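Local atomic coordinates of putative curved DNA-binding protein (Chaetomium thermophilum var. thermophilum DSM 1495, PDB entry 4IPA), a protein that probably acts in ribosome biogenesis as the Arx1 factor of its organism, a member of the methionine aminopeptidase-like peptidase M24 family, and may bind DNA. Residues A[195-200]-A[233-238]; A[159-164]-A[253-258]; A[227-232]-A[247-252]; A[165-170]-A[382-387]. All blocks are in the same frame, centred on the assembly; numbering follows the deposited sequence.

Contact 1 (A[195-200]-A[233-238])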
loop_
_atom_site.group_PDB
_atom_site.type_symbol
_atom_site.label_atom_id
_atom_site.label_comp_id
_atom_site.label_asym_id
_atom_site.label_seq_id
_atom_site.Cartn_x
_atom_site.Cartn_y
_atom_site.Cartn_z
ATOM N N LYS A 195 -11.971 14.432 -10.676
ATOM C CA LYS A 195 -12.350 15.295 -9.568
ATOM C C LYS A 195 -11.619 14.861 -8.291
ATOM O O LYS A 195 -11.079 15.684 -7.546
ATOM C CB LYS A 195 -13.870 15.244 -9.370
ATOM C CG LYS A 195 -14.401 16.046 -8.175
ATOM C CD LYS A 195 -13.946 17.512 -8.223
ATOM C CE LYS A 195 -14.565 18.317 -7.070
ATOM N NZ LYS A 195 -14.246 19.784 -7.116
ATOM N N ILE A 196 -11.606 13.558 -8.050
ATOM C CA ILE A 196 -10.841 12.991 -6.955
ATOM C C ILE A 196 -9.381 13.440 -7.033
ATOM O O ILE A 196 -8.822 13.914 -6.044
ATOM C CB ILE A 196 -10.933 11.452 -6.967
ATOM C CG1 ILE A 196 -12.402 11.029 -6.806
ATOM C CG2 ILE A 196 -10.023 10.842 -5.886
ATOM C CD1 ILE A 196 -12.638 9.517 -6.794
ATOM N N SER A 197 -8.777 13.305 -8.210
ATOM C CA SER A 197 -7.393 13.714 -8.418
ATOM C C SER A 197 -7.152 15.185 -8.095
ATOM O O SER A 197 -6.237 15.515 -7.341
ATOM C CB SER A 197 -6.946 13.438 -9.860
ATOM O OG SER A 197 -6.561 12.088 -10.029
ATOM N N SER A 198 -7.961 16.068 -8.670
ATOM C CA SER A 198 -7.746 17.503 -8.473
ATOM C C SER A 198 -7.886 17.903 -7.003
ATOM O O SER A 198 -7.122 18.728 -6.504
ATOM C CB SER A 198 -8.664 18.343 -9.367
ATOM O OG SER A 198 -10.014 18.202 -8.976
ATOM N N LEU A 199 -8.849 17.309 -6.304
ATOM C CA LEU A 199 -8.982 17.551 -4.868
ATOM C C LEU A 199 -7.728 17.092 -4.087
ATOM O O LEU A 199 -7.166 17.855 -3.295
ATOM C CB LEU A 199 -10.252 16.893 -4.313
ATOM C CG LEU A 199 -11.597 17.522 -4.718
ATOM C CD1 LEU A 199 -12.751 16.570 -4.434
ATOM C CD2 LEU A 199 -11.845 18.871 -4.040
ATOM N N LEU A 200 -7.271 15.864 -4.318
ATOM C CA LEU A 200 -6.065 15.408 -3.633
ATOM C C LEU A 200 -4.845 16.266 -3.996
ATOM O O LEU A 200 -3.980 16.503 -3.154
ATOM C CB LEU A 200 -5.794 13.921 -3.895
ATOM C CG LEU A 200 -6.298 12.997 -2.781
ATOM C CD1 LEU A 200 -7.823 13.162 -2.575
ATOM C CD2 LEU A 200 -5.930 11.555 -3.073
ATOM N N LEU A 233 -4.863 8.022 -9.023
ATOM C CA LEU A 233 -4.637 9.452 -8.757
ATOM C C LEU A 233 -3.678 10.101 -9.770
ATOM O O LEU A 233 -2.715 9.463 -10.219
ATOM C CB LEU A 233 -4.068 9.650 -7.360
ATOM C CG LEU A 233 -4.877 9.110 -6.199
ATOM C CD1 LEU A 233 -4.102 9.356 -4.931
ATOM C CD2 LEU A 233 -6.285 9.750 -6.143
ATOM N N SER A 234 -3.932 11.365 -10.105
ATOM C CA SER A 234 -3.122 12.112 -11.074
ATOM C C SER A 234 -2.614 11.226 -12.183
ATOM O O SER A 234 -1.404 11.123 -12.388
ATOM C CB SER A 234 -1.917 12.757 -10.408
ATOM O OG SER A 234 -2.290 13.458 -9.254
ATOM N N PRO A 235 -3.533 10.574 -12.897
ATOM C CA PRO A 235 -3.157 9.678 -13.994
ATOM C C PRO A 235 -2.169 10.338 -14.951
ATOM O O PRO A 235 -1.227 9.701 -15.435
ATOM C CB PRO A 235 -4.491 9.444 -14.725
ATOM C CG PRO A 235 -5.432 10.520 -14.223
ATOM C CD PRO A 235 -4.989 10.776 -12.815
ATOM N N GLY A 236 -2.392 11.620 -15.221
ATOM C CA GLY A 236 -1.661 12.296 -16.272
ATOM C C GLY A 236 -2.267 11.982 -17.628
ATOM O O GLY A 236 -3.390 12.402 -17.914
ATOM N N GLU A 237 -1.553 11.204 -18.441
ATOM C CA GLU A 237 -1.856 11.108 -19.874
ATOM C C GLU A 237 -2.713 9.930 -20.325
ATOM O O GLU A 237 -3.924 9.913 -20.096
ATOM C CB GLU A 237 -0.569 11.157 -20.696
ATOM C CG GLU A 237 0.236 12.421 -20.475
ATOM C CD GLU A 237 -0.603 13.674 -20.646
ATOM O OE1 GLU A 237 -0.365 14.652 -19.903
ATOM O OE2 GLU A 237 -1.500 13.682 -21.523
ATOM N N ASN A 238 -2.091 8.962 -20.995
ATOM C CA ASN A 238 -2.834 7.849 -21.598
ATOM C C ASN A 238 -3.305 6.795 -20.591
ATOM O O ASN A 238 -3.446 5.612 -20.928
ATOM C CB ASN A 238 -2.015 7.185 -22.713
ATOM C CG ASN A 238 -2.019 7.994 -24.014
ATOM O OD1 ASN A 238 -0.982 8.500 -24.454
ATOM N ND2 ASN A 238 -3.190 8.101 -24.641
HETATM O O HOH W 1 -4.074 13.324 -7.321
#

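Contact 2 (A[159-164]-A[253-258])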
loop_
_atom_site.group_PDB
_atom_site.type_symbol
_atom_site.label_atom_id
_atom_site.label_comp_id
_atom_site.label_asym_id
_atom_site.label_seq_id
_atom_site.Cartn_x
_atom_site.Cartn_y
_atom_site.Cartn_z
ATOM N N TYR A 159 -3.442 14.075 5.122
ATOM C CA TYR A 159 -4.715 14.679 4.739
ATOM C C TYR A 159 -5.194 14.203 3.392
ATOM O O TYR A 159 -6.393 14.087 3.169
ATOM C CB TYR A 159 -4.699 16.211 4.838
ATOM C CG TYR A 159 -4.819 16.663 6.267
ATOM C CD1 TYR A 159 -5.985 16.431 6.988
ATOM C CD2 TYR A 159 -3.754 17.272 6.919
ATOM C CE1 TYR A 159 -6.095 16.828 8.317
ATOM C CE2 TYR A 159 -3.854 17.672 8.248
ATOM C CZ TYR A 159 -5.024 17.445 8.941
ATOM O OH TYR A 159 -5.129 17.837 10.266
ATOM N N ALA A 160 -4.263 13.905 2.495
ATOM C CA ALA A 160 -4.659 13.309 1.234
ATOM C C ALA A 160 -5.434 12.014 1.528
ATOM O O ALA A 160 -6.471 11.735 0.911
ATOM C CB ALA A 160 -3.435 13.036 0.377
ATOM N N ASN A 161 -4.935 11.237 2.490
ATOM C CA ASN A 161 -5.549 9.963 2.854
ATOM C C ASN A 161 -6.944 10.143 3.472
ATOM O O ASN A 161 -7.894 9.444 3.103
ATOM C CB ASN A 161 -4.635 9.171 3.792
ATOM C CG ASN A 161 -5.096 7.743 3.989
ATOM O OD1 ASN A 161 -5.431 7.055 3.029
ATOM N ND2 ASN A 161 -5.132 7.289 5.248
ATOM N N GLU A 162 -7.060 11.092 4.396
ATOM C CA GLU A 162 -8.339 11.412 5.024
ATOM C C GLU A 162 -9.372 11.892 4.005
ATOM O O GLU A 162 -10.545 11.539 4.096
ATOM C CB GLU A 162 -8.166 12.474 6.118
ATOM C CG GLU A 162 -7.342 11.997 7.308
ATOM C CD GLU A 162 -7.964 10.795 8.011
ATOM O OE1 GLU A 162 -9.157 10.870 8.369
ATOM O OE2 GLU A 162 -7.264 9.775 8.206
ATOM N N VAL A 163 -8.937 12.706 3.052
ATOM C CA VAL A 163 -9.819 13.168 1.992
ATOM C C VAL A 163 -10.224 12.021 1.057
ATOM O O VAL A 163 -11.408 11.824 0.802
ATOM C CB VAL A 163 -9.206 14.329 1.186
ATOM C CG1 VAL A 163 -10.108 14.695 -0.015
ATOM C CG2 VAL A 163 -9.010 15.525 2.092
ATOM N N LEU A 164 -9.252 11.265 0.558
ATOM C CA LEU A 164 -9.542 10.117 -0.316
ATOM C C LEU A 164 -10.561 9.148 0.300
ATOM O O LEU A 164 -11.533 8.760 -0.345
ATOM C CB LEU A 164 -8.256 9.355 -0.668
ATOM C CG LEU A 164 -8.457 8.109 -1.528
ATOM C CD1 LEU A 164 -9.359 8.439 -2.723
ATOM C CD2 LEU A 164 -7.113 7.501 -1.993
ATOM N N VAL A 253 -6.518 0.993 -0.205
ATOM C CA VAL A 253 -6.495 2.408 -0.512
ATOM C C VAL A 253 -5.111 3.009 -0.266
ATOM O O VAL A 253 -4.606 2.976 0.872
ATOM C CB VAL A 253 -7.522 3.189 0.339
ATOM C CG1 VAL A 253 -7.436 4.690 0.011
ATOM C CG2 VAL A 253 -8.953 2.642 0.120
ATOM N N GLU A 254 -4.513 3.548 -1.330
ATOM C CA GLU A 254 -3.171 4.128 -1.259
ATOM C C GLU A 254 -3.130 5.595 -1.650
ATOM O O GLU A 254 -3.769 6.023 -2.629
ATOM C CB GLU A 254 -2.168 3.368 -2.138
ATOM C CG GLU A 254 -0.724 3.856 -1.923
ATOM C CD GLU A 254 0.322 3.170 -2.792
ATOM O OE1 GLU A 254 0.062 2.063 -3.300
ATOM O OE2 GLU A 254 1.421 3.751 -2.966
ATOM N N VAL A 255 -2.368 6.360 -0.872
ATOM C CA VAL A 255 -1.969 7.711 -1.264
ATOM C C VAL A 255 -0.462 7.873 -1.142
ATOM O O VAL A 255 0.167 7.252 -0.274
ATOM C CB VAL A 255 -2.637 8.802 -0.407
ATOM C CG1 VAL A 255 -4.148 8.767 -0.592
ATOM C CG2 VAL A 255 -2.243 8.661 1.072
ATOM N N GLY A 256 0.102 8.714 -2.005
ATOM C CA GLY A 256 1.502 9.078 -1.906
ATOM C C GLY A 256 1.792 10.536 -2.251
ATOM O O GLY A 256 1.211 11.124 -3.171
ATOM N N CYS A 257 2.710 11.130 -1.504
ATOM C CA CYS A 257 3.113 12.496 -1.781
ATOM C C CYS A 257 4.615 12.603 -1.950
ATOM O O CYS A 257 5.377 11.707 -1.571
ATOM C CB CYS A 257 2.632 13.429 -0.684
ATOM S SG CYS A 257 0.866 13.702 -0.736
ATOM N N SER A 258 5.035 13.703 -2.540
ATOM C CA SER A 258 6.433 13.912 -2.829
ATOM C C SER A 258 6.791 15.343 -2.490
ATOM O O SER A 258 5.967 16.252 -2.658
ATOM C CB SER A 258 6.687 13.641 -4.316
ATOM O OG SER A 258 7.988 14.014 -4.692
HETATM O O HOH W 2 -4.236 4.653 2.993
#

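Contact 3 (A[227-232]-A[247-252])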
loop_
_atom_site.group_PDB
_atom_site.type_symbol
_atom_site.label_atom_id
_atom_site.label_comp_id
_atom_site.label_asym_id
_atom_site.label_seq_id
_atom_site.Cartn_x
_atom_site.Cartn_y
_atom_site.Cartn_z
ATOM N N GLY A 227 -8.084 -5.940 -8.228
ATOM C CA GLY A 227 -9.414 -6.309 -8.708
ATOM C C GLY A 227 -9.979 -5.517 -9.875
ATOM O O GLY A 227 -9.254 -4.800 -10.558
ATOM N N LYS A 228 -11.287 -5.631 -10.100
ATOM C CA LYS A 228 -11.881 -5.135 -11.346
ATOM C C LYS A 228 -12.278 -3.669 -11.293
ATOM O O LYS A 228 -12.768 -3.121 -12.269
ATOM C CB LYS A 228 -13.059 -6.009 -11.801
ATOM C CG LYS A 228 -14.213 -6.045 -10.834
ATOM C CD LYS A 228 -15.361 -6.906 -11.343
ATOM C CE LYS A 228 -16.474 -6.987 -10.292
ATOM N NZ LYS A 228 -17.662 -7.789 -10.747
ATOM N N LYS A 229 -12.051 -3.033 -10.154
ATOM C CA LYS A 229 -12.201 -1.591 -10.059
ATOM C C LYS A 229 -10.912 -1.002 -9.498
ATOM O O LYS A 229 -10.231 -1.641 -8.691
ATOM C CB LYS A 229 -13.406 -1.231 -9.180
ATOM C CG LYS A 229 -14.665 -2.032 -9.553
ATOM C CD LYS A 229 -15.954 -1.549 -8.864
ATOM C CE LYS A 229 -15.921 -1.689 -7.365
ATOM N NZ LYS A 229 -17.298 -1.536 -6.786
ATOM N N LYS A 230 -10.575 0.212 -9.929
ATOM C CA LYS A 230 -9.405 0.902 -9.408
ATOM C C LYS A 230 -9.537 2.422 -9.540
ATOM O O LYS A 230 -10.164 2.944 -10.473
ATOM C CB LYS A 230 -8.137 0.437 -10.119
ATOM C CG LYS A 230 -8.006 0.994 -11.513
ATOM C CD LYS A 230 -6.993 0.230 -12.340
ATOM C CE LYS A 230 -7.097 0.615 -13.805
ATOM N NZ LYS A 230 -6.153 -0.196 -14.639
ATOM N N ILE A 231 -8.938 3.122 -8.590
ATOM C CA ILE A 231 -8.855 4.569 -8.653
ATOM C C ILE A 231 -7.409 4.964 -8.893
ATOM O O ILE A 231 -6.532 4.593 -8.124
ATOM C CB ILE A 231 -9.342 5.186 -7.344
ATOM C CG1 ILE A 231 -10.834 4.872 -7.160
ATOM C CG2 ILE A 231 -9.093 6.691 -7.343
ATOM C CD1 ILE A 231 -11.407 5.351 -5.841
ATOM N N ILE A 232 -7.144 5.690 -9.968
ATOM C CA ILE A 232 -5.782 6.109 -10.235
ATOM C C ILE A 232 -5.627 7.612 -10.040
ATOM O O ILE A 232 -6.193 8.385 -10.806
ATOM C CB ILE A 232 -5.345 5.751 -11.652
ATOM C CG1 ILE A 232 -5.591 4.267 -11.930
ATOM C CG2 ILE A 232 -3.867 6.141 -11.863
ATOM C CD1 ILE A 232 -5.101 3.806 -13.297
ATOM N N VAL A 247 -20.904 -0.270 -1.439
ATOM C CA VAL A 247 -21.147 -1.079 -0.255
ATOM C C VAL A 247 -20.936 -2.530 -0.650
ATOM O O VAL A 247 -21.368 -2.945 -1.722
ATOM C CB VAL A 247 -22.585 -0.874 0.269
ATOM C CG1 VAL A 247 -22.990 -1.998 1.242
ATOM C CG2 VAL A 247 -22.727 0.503 0.920
ATOM N N GLY A 248 -20.259 -3.299 0.200
ATOM C CA GLY A 248 -19.879 -4.666 -0.144
ATOM C C GLY A 248 -18.421 -4.814 -0.593
ATOM O O GLY A 248 -17.884 -5.921 -0.607
ATOM N N ASP A 249 -17.776 -3.703 -0.957
ATOM C CA ASP A 249 -16.400 -3.729 -1.473
ATOM C C ASP A 249 -15.336 -3.786 -0.371
ATOM O O ASP A 249 -15.493 -3.188 0.702
ATOM C CB ASP A 249 -16.097 -2.464 -2.281
ATOM C CG ASP A 249 -16.731 -2.449 -3.672
ATOM O OD1 ASP A 249 -17.375 -3.434 -4.100
ATOM O OD2 ASP A 249 -16.551 -1.415 -4.352
ATOM N N VAL A 250 -14.238 -4.484 -0.651
ATOM C CA VAL A 250 -12.990 -4.226 0.066
ATOM C C VAL A 250 -11.919 -3.615 -0.863
ATOM O O VAL A 250 -11.687 -4.098 -1.986
ATOM C CB VAL A 250 -12.454 -5.482 0.776
ATOM C CG1 VAL A 250 -11.068 -5.216 1.334
ATOM C CG2 VAL A 250 -13.407 -5.895 1.886
ATOM N N TRP A 251 -11.274 -2.549 -0.383
ATOM C CA TRP A 251 -10.260 -1.838 -1.153
ATOM C C TRP A 251 -8.912 -1.722 -0.439
ATOM O O TRP A 251 -8.840 -1.543 0.782
ATOM C CB TRP A 251 -10.728 -0.422 -1.452
ATOM C CG TRP A 251 -11.780 -0.298 -2.477
ATOM C CD1 TRP A 251 -13.112 -0.569 -2.323
ATOM C CD2 TRP A 251 -11.616 0.182 -3.817
ATOM N NE1 TRP A 251 -13.779 -0.316 -3.489
ATOM C CE2 TRP A 251 -12.890 0.161 -4.424
ATOM C CE3 TRP A 251 -10.513 0.639 -4.562
ATOM C CZ2 TRP A 251 -13.102 0.570 -5.743
ATOM C CZ3 TRP A 251 -10.714 1.047 -5.868
ATOM C CH2 TRP A 251 -12.009 1.009 -6.450
ATOM N N GLY A 252 -7.841 -1.788 -1.224
ATOM C CA GLY A 252 -6.531 -1.370 -0.759
ATOM C C GLY A 252 -6.347 0.087 -1.159
ATOM O O GLY A 252 -6.079 0.400 -2.316
#

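Contact 4 (A[165-170]-A[382-387])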
loop_
_atom_site.group_PDB
_atom_site.type_symbol
_atom_site.label_atom_id
_atom_site.label_comp_id
_atom_site.label_asym_id
_atom_site.label_seq_id
_atom_site.Cartn_x
_atom_site.Cartn_y
_atom_site.Cartn_z
ATOM N N LEU A 165 -10.333 8.753 1.546
ATOM C CA LEU A 165 -11.247 7.839 2.225
ATOM C C LEU A 165 -12.702 8.356 2.239
ATOM O O LEU A 165 -13.646 7.584 2.034
ATOM C CB LEU A 165 -10.750 7.542 3.647
ATOM C CG LEU A 165 -9.469 6.695 3.748
ATOM C CD1 LEU A 165 -8.989 6.532 5.208
ATOM C CD2 LEU A 165 -9.656 5.326 3.083
ATOM N N ARG A 166 -12.862 9.657 2.476
ATOM C CA ARG A 166 -14.173 10.302 2.498
ATOM C C ARG A 166 -14.795 10.419 1.106
ATOM O O ARG A 166 -16.014 10.346 0.963
ATOM C CB ARG A 166 -14.084 11.670 3.181
ATOM C CG ARG A 166 -14.110 11.562 4.696
ATOM C CD ARG A 166 -13.457 12.752 5.367
ATOM N NE ARG A 166 -13.435 12.569 6.814
ATOM C CZ ARG A 166 -12.469 11.928 7.473
ATOM N NH1 ARG A 166 -11.435 11.414 6.810
ATOM N NH2 ARG A 166 -12.542 11.798 8.793
ATOM N N LEU A 167 -13.957 10.568 0.081
ATOM C CA LEU A 167 -14.440 10.609 -1.295
ATOM C C LEU A 167 -14.912 9.235 -1.741
ATOM O O LEU A 167 -15.515 9.096 -2.810
ATOM C CB LEU A 167 -13.352 11.120 -2.244
ATOM C CG LEU A 167 -12.973 12.590 -2.029
ATOM C CD1 LEU A 167 -11.850 13.048 -2.957
ATOM C CD2 LEU A 167 -14.212 13.447 -2.230
ATOM N N MET A 168 -14.643 8.218 -0.923
ATOM C CA MET A 168 -14.968 6.847 -1.304
ATOM C C MET A 168 -16.279 6.347 -0.693
ATOM O O MET A 168 -16.812 5.319 -1.101
ATOM C CB MET A 168 -13.814 5.893 -0.966
ATOM C CG MET A 168 -12.542 6.105 -1.803
ATOM S SD MET A 168 -11.260 4.877 -1.411
ATOM C CE MET A 168 -11.860 3.413 -2.279
ATOM N N VAL A 169 -16.784 7.062 0.298
ATOM C CA VAL A 169 -18.104 6.776 0.828
ATOM C C VAL A 169 -19.128 6.989 -0.291
ATOM O O VAL A 169 -19.203 8.073 -0.861
ATOM C CB VAL A 169 -18.413 7.674 2.037
ATOM C CG1 VAL A 169 -19.794 7.332 2.620
ATOM C CG2 VAL A 169 -17.337 7.483 3.094
ATOM N N PRO A 170 -19.873 5.930 -0.652
ATOM C CA PRO A 170 -20.934 6.025 -1.663
ATOM C C PRO A 170 -21.903 7.146 -1.300
ATOM O O PRO A 170 -22.250 7.297 -0.126
ATOM C CB PRO A 170 -21.629 4.669 -1.561
ATOM C CG PRO A 170 -20.536 3.750 -1.141
ATOM C CD PRO A 170 -19.677 4.548 -0.189
ATOM N N LEU A 382 -11.894 21.519 3.455
ATOM C CA LEU A 382 -12.169 21.520 4.902
ATOM C C LEU A 382 -13.557 20.955 5.204
ATOM O O LEU A 382 -13.774 20.310 6.231
ATOM C CB LEU A 382 -12.016 22.918 5.512
ATOM C CG LEU A 382 -10.606 23.507 5.490
ATOM C CD1 LEU A 382 -10.673 24.949 5.960
ATOM C CD2 LEU A 382 -9.647 22.695 6.362
ATOM N N LYS A 383 -14.492 21.196 4.294
ATOM C CA LYS A 383 -15.837 20.670 4.444
ATOM C C LYS A 383 -15.868 19.135 4.294
ATOM O O LYS A 383 -16.423 18.427 5.142
ATOM C CB LYS A 383 -16.785 21.381 3.480
ATOM C CG LYS A 383 -17.003 22.849 3.794
ATOM C CD LYS A 383 -17.942 23.517 2.782
ATOM C CE LYS A 383 -18.179 24.998 3.119
ATOM N NZ LYS A 383 -19.072 25.676 2.132
ATOM N N ILE A 384 -15.238 18.622 3.244
ATOM C CA ILE A 384 -15.050 17.176 3.100
ATOM C C ILE A 384 -14.455 16.540 4.365
ATOM O O ILE A 384 -14.963 15.537 4.864
ATOM C CB ILE A 384 -14.176 16.836 1.878
ATOM C CG1 ILE A 384 -14.888 17.249 0.587
ATOM C CG2 ILE A 384 -13.870 15.348 1.834
ATOM C CD1 ILE A 384 -13.955 17.469 -0.579
ATOM N N LEU A 385 -13.404 17.146 4.904
ATOM C CA LEU A 385 -12.781 16.636 6.124
ATOM C C LEU A 385 -13.724 16.557 7.318
ATOM O O LEU A 385 -13.477 15.788 8.248
ATOM C CB LEU A 385 -11.562 17.477 6.491
ATOM C CG LEU A 385 -10.366 17.192 5.583
ATOM C CD1 LEU A 385 -9.201 18.106 5.920
ATOM C CD2 LEU A 385 -9.983 15.729 5.728
ATOM N N GLU A 386 -14.791 17.357 7.300
ATOM C CA GLU A 386 -15.802 17.313 8.364
ATOM C C GLU A 386 -16.769 16.133 8.213
ATOM O O GLU A 386 -17.397 15.713 9.184
ATOM C CB GLU A 386 -16.587 18.630 8.427
ATOM C CG GLU A 386 -15.772 19.812 8.954
ATOM C CD GLU A 386 -15.044 19.480 10.255
ATOM O OE1 GLU A 386 -15.722 19.130 11.240
ATOM O OE2 GLU A 386 -13.795 19.558 10.292
ATOM N N GLN A 387 -16.893 15.610 6.997
ATOM C CA GLN A 387 -17.751 14.461 6.745
ATOM C C GLN A 387 -17.236 13.240 7.499
ATOM O O GLN A 387 -16.031 13.054 7.646
ATOM C CB GLN A 387 -17.806 14.149 5.255
ATOM C CG GLN A 387 -18.241 15.305 4.389
ATOM C CD GLN A 387 -18.035 15.014 2.918
ATOM O OE1 GLN A 387 -18.093 15.919 2.076
ATOM N NE2 GLN A 387 -17.779 13.743 2.595
HETATM O O HOH W 3 -14.736 12.944 10.388
#

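Contact 1 (A[195-200]-A[233-238])
Leu-233, Ser-234 and Pro-235 lie against one side of helix 193-205, meeting Ile-196, Ser-197 and Leu-200. In the pita-bread fold of the M24 family, helices pack on a curved antiparallel sheet; here the loop that leaves edge strand 230-232 runs up to one of them. Leu-233 comes first, its backbone still paired with Ser-214 and Thr-215 of strand 210-220. Its CG stands anti to the carbonyl carbon (chi1 -57°), and the branched end reaches the helix. The CD2 methyl of Leu-200 meets both prongs of that fork, tightly at CD1 of Leu-233 (3.4 Å) and more easily at CD2 (3.6 Å), the two side chains crossing at about a right angle. CD2 of Leu-233 also meets CG2 of Ile-196 at 3.9 Å, again crosswise. Leu-200 and Leu-233 also both touch Ile-211 of strand 210-220.

At Ser-234 the contact turns polar. Its backbone N donates to OG of Ser-197, a short but bent bond of 2.7 Å with an N-H...O angle of 138°. The hydroxyl of Ser-234 is bonded to Glu-201, one turn beyond Ser-197 on the helix, and also to a water lying 2.6 Å from its OG. That water donates to the carbonyl O of Ser-197, giving the loop a second link to the same helical residue. Pro-235 follows and adds one touch: its ring carbon CD rests 3.5 Å from OG of Ser-197.

Contact 2 (A[159-164]-A[253-258])
Leu-164 and Val-255 are the main partners where helix 148-167 lies on strand 250-258, a helix-on-sheet layer of the pita-bread fold. The short segments run roughly antiparallel, 147° between their directions, with axes 8.1 Å apart. Along the strand every second residue, Val-253, Val-255 and Cys-257, points its CB toward the helix, while Glu-254 points to the other face and pairs with Arg-344.

The CG of Leu-164 is anti to its backbone N (chi1 178°), and the branch beyond it slides past both valines in the opposite sense to their side chains. One methyl does most of the touching: CD2 of Leu-164 sits 3.5 Å from CG1 of Val-253, which is tight, and 3.5 Å from CG1 of Val-255. With chi1 at -63°, Val-255 directs that CG1 anti to its carbonyl carbon. Its other methyl, CG2 of Val-255, meets the CB of Asn-161 at 3.7 Å, the two side chains crossing at about a right angle. Ala-160 adds its CB, 4.4 Å from the CB of Val-255, and also borders Cys-257.

The amide oxygen of Asn-161 is linked to the strand through water. A single water donates both to OD1 of Asn-161, at 2.7 Å, and to the backbone O of Val-253, also at 2.7 Å.

Contact 3 (A[227-232]-A[247-252])
Lys-229 and Asp-249 reach toward each other tip to tip, and OD2 of Asp-249 gathers most of the polar bonding. The lysine chain bends at chi3 (-63°), which places CE beside the carboxylate. NZ of Lys-229 makes a salt bridge to OD2 of Asp-249, which receives it on its syn lone pair, at a short 2.5 Å. NE1 of Trp-251 donates to OD2 of Asp-249 from the anti side, at 3.1 Å and fairly straight (158°), though 31° out of the carboxylate plane. The backbone N of Glu-246 bonds to OD2 as well, while NZ of Lys-229 also donates to the carbonyl of Val-244. OD2 thus takes three donors and NZ has two firm acceptors, consistent with both groups being charged.

The far ring of the indole lies against the other segment. CH2 of Trp-251 is 3.8 Å from CB of Lys-229, and CG1 of Ile-231 is 4.0 Å from CZ3 of Trp-251, the side chains crossing at about a right angle. Strands 230-232 and 250-258 each pair with strand 210-220, so the tryptophan spans the strand between them, touching Leu-219, in the antiparallel sheet of the pita-bread fold.

Contact 4 (A[165-170]-A[382-387])
Arg-166, near the end of helix 148-167, meets the end of helix 379-386 and the residue after it, through Ile-384, Leu-385 and Gln-387. The one direct hydrogen bond runs from NE of Arg-166 to the backbone O of Gln-387, 2.8 Å long with an N-H...O angle of 148°. The arginine chain is extended from CG to NE (chi3 -177°), which carries NE out to that oxygen. The acceptor lies by the edge of the guanidinium, slightly tilted from its plane, and the donor is in turn 22° off the carbonyl plane. A water in the guanidinium plane doubles this link: it accepts from NH2 of Arg-166 at 2.9 Å and donates to O of Gln-387 at 3.0 Å.

Other carbonyls are approached without hydrogen bonds. CD of Arg-166 rests 3.2 Å from O of Ile-384, and NE of Arg-166 stands 3.5 Å from O of Leu-385.

The apolar contacts lie nearer the backbone. CG2 of Ile-384 packs against CB of Arg-166 at 3.9 Å, and CD1 of Ile-384 looks across to CD2 of Leu-167 at 4.4 Å. Leu-199 of helix 193-205 touches both leucine and isoleucine, so three helices meet here.

NH1 of Arg-166 forms a salt bridge with Glu-162, one turn back on its own helix, so a second nitrogen of the group is held too. A cation among carbonyls at a helix C-terminus is probably favourable, since its charge would offset the negative end of the helix dipole.

How the contacts relate
Contacts 1 and 2 are buried, contact 3 is partly so, and contact 4 lies at the surface. Contacts 2 and 4 use successive turns of helix 148-167, one facing the sheet and the other helix 379-386; contacts 2 and 3 share strand 250-258 in the same way. Leucines join the layers: Leu-200 of contact 1 packs on Val-163 of segment 159-164 and on Leu-167 of contact 4, while Met-168 from the 165-170 segment touches Val-253 and Trp-251. Chemistry follows depth. Methyl packing dominates contact 2, contact 1 mixes leucines with serine hydroxyls, and charged side chains provide the polar part of contacts 3 and 4, alongside the Trp-251 indole in contact 3.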